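Local coordinates for protein homoserine O-acetyltransferase (Bacillus anthracis str. 'Ames Ancestor', PDB 3I1I) that probably catalyses transfer of an acetyl group from acetyl-CoA to the hydroxyl of L-homoserine, an early step in methionine biosynthesis, at residues Asp131-Gln136 with Gly158-Gln163; Pro125-Leu130 with Ala284-Leu289; Val44-His49 with His149-Pro154. All coordinates share one frame; numbering follows the deposited sequence.

Contact 1 (Asp131-Gln136 with Gly158-Gln163)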
loop_
_atom_site.group_PDB
_atom_site.type_symbol
_atom_site.label_atom_id
_atom_site.label_comp_id
_atom_site.label_asym_id
_atom_site.label_seq_id
_atom_site.Cartn_x
_atom_site.Cartn_y
_atom_site.Cartn_z
ATOM N N ASP A 131 0.037 7.758 26.099
ATOM C CA ASP A 131 0.584 6.711 26.990
ATOM C C ASP A 131 2.084 6.856 27.159
ATOM O O ASP A 131 2.583 6.764 28.280
ATOM C CB ASP A 131 0.267 5.325 26.490
ATOM C CG ASP A 131 -1.200 4.976 26.658
ATOM O OD1 ASP A 131 -1.681 5.114 27.794
ATOM O OD2 ASP A 131 -1.872 4.579 25.672
ATOM N N VAL A 132 2.791 7.170 26.066
ATOM C CA VAL A 132 4.223 7.355 26.130
ATOM C C VAL A 132 4.606 8.591 27.002
ATOM O O VAL A 132 5.532 8.524 27.823
ATOM C CB VAL A 132 4.872 7.398 24.723
ATOM C CG1 VAL A 132 6.337 7.829 24.813
ATOM C CG2 VAL A 132 4.712 6.005 23.992
ATOM N N ALA A 133 3.872 9.681 26.835
ATOM C CA ALA A 133 4.065 10.885 27.610
ATOM C C ALA A 133 3.793 10.592 29.118
ATOM O O ALA A 133 4.533 11.057 29.981
ATOM C CB ALA A 133 3.142 12.003 27.071
ATOM N N ARG A 134 2.770 9.803 29.435
ATOM C CA ARG A 134 2.497 9.489 30.845
ATOM C C ARG A 134 3.631 8.663 31.470
ATOM O O ARG A 134 4.029 8.922 32.601
ATOM C CB ARG A 134 1.167 8.771 31.029
ATOM C CG ARG A 134 -0.048 9.539 30.440
ATOM C CD ARG A 134 -1.064 9.758 31.510
ATOM N NE ARG A 134 -2.331 10.365 31.064
ATOM C CZ ARG A 134 -2.657 11.658 31.199
ATOM N NH1 ARG A 134 -1.806 12.560 31.730
ATOM N NH2 ARG A 134 -3.850 12.053 30.779
HETATM N N MSE A 135 4.180 7.712 30.717
HETATM C CA MSE A 135 5.290 6.954 31.215
HETATM C C MSE A 135 6.521 7.827 31.408
HETATM O O MSE A 135 7.116 7.788 32.464
HETATM C CB MSE A 135 5.603 5.797 30.307
HETATM C CG MSE A 135 4.609 4.676 30.476
HETATM SE SE MSE A 135 4.837 3.396 29.034
HETATM C CE MSE A 135 6.748 2.993 29.309
ATOM N N GLN A 136 6.881 8.626 30.410
ATOM C CA GLN A 136 8.009 9.530 30.522
ATOM C C GLN A 136 7.911 10.450 31.760
ATOM O O GLN A 136 8.895 10.698 32.452
ATOM C CB GLN A 136 8.076 10.400 29.285
ATOM C CG GLN A 136 8.572 9.690 28.024
ATOM C CD GLN A 136 8.502 10.623 26.826
ATOM O OE1 GLN A 136 7.600 11.467 26.729
ATOM N NE2 GLN A 136 9.475 10.515 25.943
ATOM N N GLY A 158 7.427 14.483 17.868
ATOM C CA GLY A 158 6.657 15.700 18.067
ATOM C C GLY A 158 5.224 15.482 18.559
ATOM O O GLY A 158 4.637 16.361 19.167
HETATM N N MSE A 159 4.657 14.323 18.267
HETATM C CA MSE A 159 3.327 13.965 18.742
HETATM C C MSE A 159 3.349 13.778 20.253
HETATM O O MSE A 159 2.470 14.270 20.946
HETATM C CB MSE A 159 2.833 12.682 18.070
HETATM C CG MSE A 159 2.611 12.864 16.563
HETATM SE SE MSE A 159 2.179 11.235 15.581
HETATM C CE MSE A 159 2.122 12.088 13.862
ATOM N N ILE A 160 4.368 13.070 20.744
ATOM C CA ILE A 160 4.582 12.913 22.148
ATOM C C ILE A 160 4.822 14.283 22.793
ATOM O O ILE A 160 4.236 14.607 23.841
ATOM C CB ILE A 160 5.758 11.981 22.439
ATOM C CG1 ILE A 160 5.467 10.577 21.907
ATOM C CG2 ILE A 160 6.062 11.953 23.936
ATOM C CD1 ILE A 160 6.734 9.807 21.355
ATOM N N ALA A 161 5.624 15.115 22.157
ATOM C CA ALA A 161 5.916 16.424 22.753
ATOM C C ALA A 161 4.634 17.232 22.859
ATOM O O ALA A 161 4.455 18.018 23.793
ATOM C CB ALA A 161 6.953 17.176 21.952
ATOM N N GLN A 162 3.741 17.062 21.885
ATOM C CA GLN A 162 2.533 17.853 21.913
ATOM C C GLN A 162 1.631 17.358 23.034
ATOM O O GLN A 162 0.965 18.148 23.670
ATOM C CB GLN A 162 1.804 17.818 20.575
ATOM C CG GLN A 162 2.410 18.711 19.526
ATOM C CD GLN A 162 1.833 18.415 18.141
ATOM O OE1 GLN A 162 0.963 19.128 17.673
ATOM N NE2 GLN A 162 2.307 17.339 17.504
ATOM N N GLN A 163 1.621 16.057 23.265
ATOM C CA GLN A 163 0.818 15.486 24.350
ATOM C C GLN A 163 1.320 15.979 25.725
ATOM O O GLN A 163 0.528 16.337 26.591
ATOM C CB GLN A 163 0.806 13.965 24.246
ATOM C CG GLN A 163 0.009 13.425 23.054
ATOM C CD GLN A 163 -1.499 13.588 23.241
ATOM O OE1 GLN A 163 -1.956 14.386 24.067
ATOM N NE2 GLN A 163 -2.282 12.822 22.476
#
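A buried, largely apolar helix-on-helix contact joins 131-136, near the start of helix 129-142, to 158-163 in helix 156-167, both on one face of the central sheet of an alpha/beta hydrolase fold. The short axes pass 8.8 Å apart and cross at -66°, so the meeting is confined to a patch around Ala133 and Ile160. Ile160 carries most of the contact. Its first torsion puts CG1 beside the backbone N, anti to the carbonyl carbon, and chi2 (145°) then carries Ile160 CD1 to within 4.0 Å of Val132 CG1; the two side chains cross obliquely. The other branch, Ile160 CG2, stands anti to the backbone N and faces Gln136, whose extended chain crosses it at about a right angle. Gln136 OE1 reaches to 3.2 Å from Ile160 CG2, a tight touch of an amide oxygen on a methyl group. That oxygen is hydrogen-bonded to Trp164 NE1, and Gln136 NE2 to Thr91 OG1, so both ends of the buried amide are held and its rotation is fixed. Ala133 CB fits over the second helix, 4.2 Å from Gln163 CB; beyond that carbon the Gln163 chain bends at chi2 (-72°) and leads its amide away. Ile160 also touches the probable nucleophile elbow, which leads into its own helix, and Cys48 of strand 44-48, while Val132 and Gln136 rest on Met29 of strand 24-34.

Contact 2 (Pro125-Leu130 with Ala284-Leu289); sequences PVFTFL and AKAVLL
Phe127 holds its CG in the crowded position between the backbone N and the carbonyl carbon (chi1 85°), and this brings back toward helix 277-289 a ring whose CB starts off away from it. Phe129 has CG anti to its carbonyl carbon instead (chi1 -68°), and its ring swings in to the same spot. The two rings share one methyl group: Ala286 CB lies over a face of each, offset toward the rim, 3.9 Å from the Phe127 ring centroid and 4.0 Å from that of Phe129, a pair of CH-pi contacts. Phe127 O also touches this methyl. Val287 CG2 meets the Phe129 ring at its edge, in plane, 3.9 Å from Phe129 CE2, with the two side chains side by side and pointing the same way. Earlier in the loop, the Val126 and Leu289 side chains cross at about a right angle, Val126 CG1, anti to its backbone N, touching Leu289 CD1 at 3.6 Å. The polar link is a water that accepts from Phe129 N at 2.9 Å and donates to Ala286 O at 2.8 Å, joining the first turn of one helix to the last turns of the other. Thr128 is the N-cap of helix 129-142: its OG1 accepts a weak capping bond from Leu130 N at 3.1 Å, and Asp131 OD2 accepts from Thr128 N. Lys285 sends NZ out of the contact to Val254 O and Lys253 O of the second subunit. Helix 277-289 belongs to the largely helical insertion between strands 174-178 and 309-313, consistent with a lid; its Ala284 and Leu288 pack on helix 186-202, while Phe129 continues onto helix 156-167.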
loop_
_atom_site.group_PDB
_atom_site.type_symbol
_atom_site.label_atom_id
_atom_site.label_comp_id
_atom_site.label_asym_id
_atom_site.label_seq_id
_atom_site.Cartn_x
_atom_site.Cartn_y
_atom_site.Cartn_z
ATOM N N PRO A 125 -2.078 -4.295 24.504
ATOM C CA PRO A 125 -3.081 -3.243 24.408
ATOM C C PRO A 125 -2.706 -2.168 23.411
ATOM O O PRO A 125 -1.535 -1.905 23.195
ATOM C CB PRO A 125 -3.102 -2.631 25.808
ATOM C CG PRO A 125 -1.778 -2.947 26.386
ATOM C CD PRO A 125 -1.365 -4.267 25.791
ATOM N N VAL A 126 -3.718 -1.547 22.834
ATOM C CA VAL A 126 -3.529 -0.386 22.017
ATOM C C VAL A 126 -2.948 0.719 22.870
ATOM O O VAL A 126 -3.462 0.985 24.010
ATOM C CB VAL A 126 -4.857 0.071 21.419
ATOM C CG1 VAL A 126 -4.679 1.412 20.711
ATOM C CG2 VAL A 126 -5.417 -1.048 20.478
ATOM N N PHE A 127 -1.891 1.345 22.338
ATOM C CA PHE A 127 -1.302 2.510 22.954
ATOM C C PHE A 127 -1.377 3.740 22.060
ATOM O O PHE A 127 -1.416 3.625 20.835
ATOM C CB PHE A 127 0.163 2.230 23.350
ATOM C CG PHE A 127 1.171 2.456 22.238
ATOM C CD1 PHE A 127 1.877 3.636 22.171
ATOM C CD2 PHE A 127 1.420 1.470 21.286
ATOM C CE1 PHE A 127 2.813 3.853 21.184
ATOM C CE2 PHE A 127 2.345 1.665 20.275
ATOM C CZ PHE A 127 3.046 2.863 20.214
ATOM N N THR A 128 -1.342 4.905 22.711
ATOM C CA THR A 128 -1.248 6.186 22.062
ATOM C C THR A 128 0.021 6.897 22.510
ATOM O O THR A 128 0.721 6.459 23.425
ATOM C CB THR A 128 -2.413 7.076 22.466
ATOM O OG1 THR A 128 -2.280 7.454 23.854
ATOM C CG2 THR A 128 -3.718 6.344 22.225
ATOM N N PHE A 129 0.315 8.012 21.875
ATOM C CA PHE A 129 1.474 8.793 22.255
ATOM C C PHE A 129 1.251 9.533 23.533
ATOM O O PHE A 129 2.191 10.008 24.136
ATOM C CB PHE A 129 1.940 9.698 21.103
ATOM C CG PHE A 129 2.497 8.897 19.936
ATOM C CD1 PHE A 129 3.606 8.057 20.121
ATOM C CD2 PHE A 129 1.888 8.920 18.694
ATOM C CE1 PHE A 129 4.096 7.270 19.088
ATOM C CE2 PHE A 129 2.381 8.129 17.656
ATOM C CZ PHE A 129 3.485 7.292 17.864
ATOM N N LEU A 130 0.005 9.592 23.992
ATOM C CA LEU A 130 -0.256 10.081 25.337
ATOM C C LEU A 130 0.224 9.050 26.381
ATOM O O LEU A 130 0.815 9.439 27.411
ATOM C CB LEU A 130 -1.699 10.455 25.518
ATOM C CG LEU A 130 -2.134 10.878 26.920
ATOM C CD1 LEU A 130 -1.200 11.923 27.512
ATOM C CD2 LEU A 130 -3.621 11.368 26.839
ATOM N N ALA A 284 2.079 1.969 14.057
ATOM C CA ALA A 284 1.228 2.554 12.988
ATOM C C ALA A 284 -0.161 2.914 13.542
ATOM O O ALA A 284 -0.703 3.994 13.253
ATOM C CB ALA A 284 1.128 1.641 11.748
ATOM N N LYS A 285 -0.705 2.040 14.381
ATOM C CA LYS A 285 -1.987 2.322 15.038
ATOM C C LYS A 285 -1.934 3.595 15.922
ATOM O O LYS A 285 -2.835 4.439 15.888
ATOM C CB LYS A 285 -2.424 1.122 15.869
ATOM C CG LYS A 285 -3.803 1.287 16.535
ATOM C CD LYS A 285 -4.992 1.102 15.572
ATOM C CE LYS A 285 -6.290 1.272 16.365
ATOM N NZ LYS A 285 -7.542 0.646 15.818
ATOM N N ALA A 286 -0.853 3.741 16.680
ATOM C CA ALA A 286 -0.646 4.937 17.484
ATOM C C ALA A 286 -0.636 6.175 16.596
ATOM O O ALA A 286 -1.188 7.233 16.962
ATOM C CB ALA A 286 0.684 4.835 18.309
ATOM N N VAL A 287 0.035 6.066 15.447
ATOM C CA VAL A 287 0.169 7.232 14.591
ATOM C C VAL A 287 -1.212 7.584 14.055
ATOM O O VAL A 287 -1.609 8.756 14.032
ATOM C CB VAL A 287 1.143 7.002 13.407
ATOM C CG1 VAL A 287 0.889 8.071 12.295
ATOM C CG2 VAL A 287 2.633 6.956 13.898
ATOM N N LEU A 288 -1.941 6.583 13.605
ATOM C CA LEU A 288 -3.262 6.809 13.022
ATOM C C LEU A 288 -4.286 7.354 14.052
ATOM O O LEU A 288 -5.169 8.135 13.699
ATOM C CB LEU A 288 -3.724 5.513 12.383
ATOM C CG LEU A 288 -5.122 5.058 12.057
ATOM C CD1 LEU A 288 -4.884 3.664 11.467
ATOM C CD2 LEU A 288 -6.015 4.979 13.283
ATOM N N LEU A 289 -4.129 6.947 15.310
ATOM C CA LEU A 289 -4.945 7.470 16.396
ATOM C C LEU A 289 -4.523 8.855 16.885
ATOM O O LEU A 289 -5.270 9.438 17.675
ATOM C CB LEU A 289 -4.895 6.525 17.601
ATOM C CG LEU A 289 -5.635 5.200 17.450
ATOM C CD1 LEU A 289 -5.320 4.313 18.639
ATOM C CD2 LEU A 289 -7.145 5.428 17.240
HETATM O O HOH W 1 -1.369 8.277 19.557
#

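Contact 3 (Val44-His49 with His149-Pro154); sequences VILICH and HAVMGP
The imidazole of His149 meets the ring of Tyr86, planes about 35° apart, and its NE2 is hydrogen-bonded to Leu369 O. What meets the other strand is His149 CB, 3.3 Å from Val44 O. The strands are joined by their peptide groups. Val44 O accepts from His149 N at 2.7 Å in its carbonyl plane, and only weakly from Ala150 N. Leu46 N gives to Ala150 O at 2.9 Å. Leu46 O receives Met152 N at 3.0 Å, nearly along the C=O axis. Cys48 N reaches Met152 O at 2.8 Å. CA-H...O contacts from Ile45 to Ala150 O, Val151 to Leu46 O and Ile47 to Met152 O accompany these bonds. The register is that of two parallel strands, inclined by 20°, at the middle of the alpha/beta hydrolase sheet, where 150-154 runs into the probable nucleophile elbow at Ser155. On the face carrying Ile45, Ile47, Ala150 and Met152, the selenomethionine Met152 takes the crowded first position (chi1 57°), so that its CG lies 3.4 Å from Ile47 CD1. With chi2 extended, Met152 SE lies 4.0 Å from Ile45 CG2. The other face brings Leu46 and Val151 side by side, Leu46 CD2 lying 4.0 Å from Val151 CG2, with Cys48 SG touching the same methyl. Helix 156-167 covers this face through Trp164 and Ile160; helix 362-370 covers the first through Leu369 and Val365. Strands 87-91 and 174-178 take up the outer backbone groups of the pair.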
loop_
_atom_site.group_PDB
_atom_site.type_symbol
_atom_site.label_atom_id
_atom_site.label_comp_id
_atom_site.label_asym_id
_atom_site.label_seq_id
_atom_site.Cartn_x
_atom_site.Cartn_y
_atom_site.Cartn_z
ATOM N N VAL A 44 16.567 20.835 32.120
ATOM C CA VAL A 44 16.217 19.559 31.486
ATOM C C VAL A 44 15.440 19.725 30.172
ATOM O O VAL A 44 14.428 20.435 30.114
ATOM C CB VAL A 44 15.373 18.662 32.431
ATOM C CG1 VAL A 44 15.111 17.280 31.783
ATOM C CG2 VAL A 44 16.071 18.530 33.808
ATOM N N ILE A 45 15.923 19.047 29.131
ATOM C CA ILE A 45 15.250 18.973 27.836
ATOM C C ILE A 45 14.941 17.519 27.545
ATOM O O ILE A 45 15.839 16.686 27.546
ATOM C CB ILE A 45 16.139 19.534 26.713
ATOM C CG1 ILE A 45 16.476 21.008 27.002
ATOM C CG2 ILE A 45 15.445 19.381 25.390
ATOM C CD1 ILE A 45 17.318 21.771 25.912
ATOM N N LEU A 46 13.678 17.204 27.324
ATOM C CA LEU A 46 13.278 15.854 26.966
ATOM C C LEU A 46 13.108 15.795 25.459
ATOM O O LEU A 46 12.427 16.639 24.909
ATOM C CB LEU A 46 11.959 15.490 27.669
ATOM C CG LEU A 46 11.353 14.124 27.323
ATOM C CD1 LEU A 46 12.313 12.959 27.649
ATOM C CD2 LEU A 46 9.989 13.964 27.986
ATOM N N ILE A 47 13.780 14.838 24.812
ATOM C CA ILE A 47 13.716 14.570 23.371
ATOM C C ILE A 47 12.904 13.290 23.179
ATOM O O ILE A 47 13.117 12.292 23.866
ATOM C CB ILE A 47 15.123 14.255 22.778
ATOM C CG1 ILE A 47 16.125 15.382 23.039
ATOM C CG2 ILE A 47 15.063 14.006 21.259
ATOM C CD1 ILE A 47 15.782 16.688 22.450
ATOM N N CYS A 48 11.984 13.303 22.230
ATOM C CA CYS A 48 11.152 12.144 21.950
ATOM C C CYS A 48 11.476 11.634 20.558
ATOM O O CYS A 48 11.624 12.436 19.625
ATOM C CB CYS A 48 9.713 12.563 21.989
ATOM S SG CYS A 48 9.266 13.357 23.537
ATOM N N HIS A 49 11.540 10.315 20.407
ATOM C CA HIS A 49 11.971 9.720 19.149
ATOM C C HIS A 49 10.854 9.415 18.139
ATOM O O HIS A 49 9.684 9.330 18.498
ATOM C CB HIS A 49 12.905 8.530 19.413
ATOM C CG HIS A 49 12.225 7.228 19.687
ATOM N ND1 HIS A 49 11.527 6.530 18.725
ATOM C CD2 HIS A 49 12.260 6.426 20.777
ATOM C CE1 HIS A 49 11.110 5.381 19.232
ATOM N NE2 HIS A 49 11.558 5.286 20.473
ATOM N N HIS A 149 12.674 22.371 30.805
ATOM C CA HIS A 149 13.039 23.601 30.087
ATOM C C HIS A 149 12.442 23.528 28.682
ATOM O O HIS A 149 12.008 24.532 28.141
ATOM C CB HIS A 149 14.574 23.725 30.001
ATOM C CG HIS A 149 15.057 25.019 29.422
ATOM N ND1 HIS A 149 15.130 26.190 30.157
ATOM C CD2 HIS A 149 15.510 25.326 28.184
ATOM C CE1 HIS A 149 15.580 27.164 29.385
ATOM N NE2 HIS A 149 15.820 26.667 28.184
ATOM N N ALA A 150 12.416 22.323 28.108
ATOM C CA ALA A 150 11.786 22.067 26.784
ATOM C C ALA A 150 11.494 20.597 26.615
ATOM O O ALA A 150 12.193 19.745 27.196
ATOM C CB ALA A 150 12.686 22.548 25.580
ATOM N N VAL A 151 10.456 20.326 25.828
ATOM C CA VAL A 151 10.186 19.011 25.318
ATOM C C VAL A 151 10.085 19.134 23.779
ATOM O O VAL A 151 9.548 20.075 23.243
ATOM C CB VAL A 151 8.895 18.412 25.902
ATOM C CG1 VAL A 151 7.659 19.201 25.431
ATOM C CG2 VAL A 151 8.781 16.936 25.522
HETATM N N MSE A 152 10.622 18.167 23.075
HETATM C CA MSE A 152 10.747 18.278 21.633
HETATM C C MSE A 152 10.993 16.953 20.962
HETATM O O MSE A 152 11.388 15.996 21.595
HETATM C CB MSE A 152 11.864 19.233 21.278
HETATM C CG MSE A 152 13.175 18.860 21.860
HETATM SE SE MSE A 152 14.463 20.376 21.617
HETATM C CE MSE A 152 14.406 20.603 19.551
ATOM N N GLY A 153 10.727 16.944 19.668
ATOM C CA GLY A 153 10.894 15.788 18.838
ATOM C C GLY A 153 10.390 15.997 17.410
ATOM O O GLY A 153 9.587 16.925 17.125
ATOM N N PRO A 154 10.877 15.142 16.484
ATOM C CA PRO A 154 10.384 15.180 15.111
ATOM C C PRO A 154 9.328 14.136 14.931
ATOM O O PRO A 154 9.458 13.059 15.485
ATOM C CB PRO A 154 11.623 14.832 14.291
ATOM C CG PRO A 154 12.345 13.791 15.171
ATOM C CD PRO A 154 12.077 14.295 16.617
#

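Overall arrangement
All three contacts are buried, but in different layers of the fold. Contact 3 is the sheet itself, held by backbone hydrogen bonds; contact 1 is the helical layer on one of its faces, made of methyl groups and one buried amide. The two touch where Ile160 CG2 meets Cys48 SG. Contact 2 shares helix 129-142 with contact 1 and touches it through Phe129 and Ile160, but joins that helix to the helical insertion, beside the second subunit. Its chemistry is aromatic, with a bridging water, and it does not reach contact 3. Along the chain, contact 1 is nested inside the loop that contact 2 closes, whereas contact 3 crosses both.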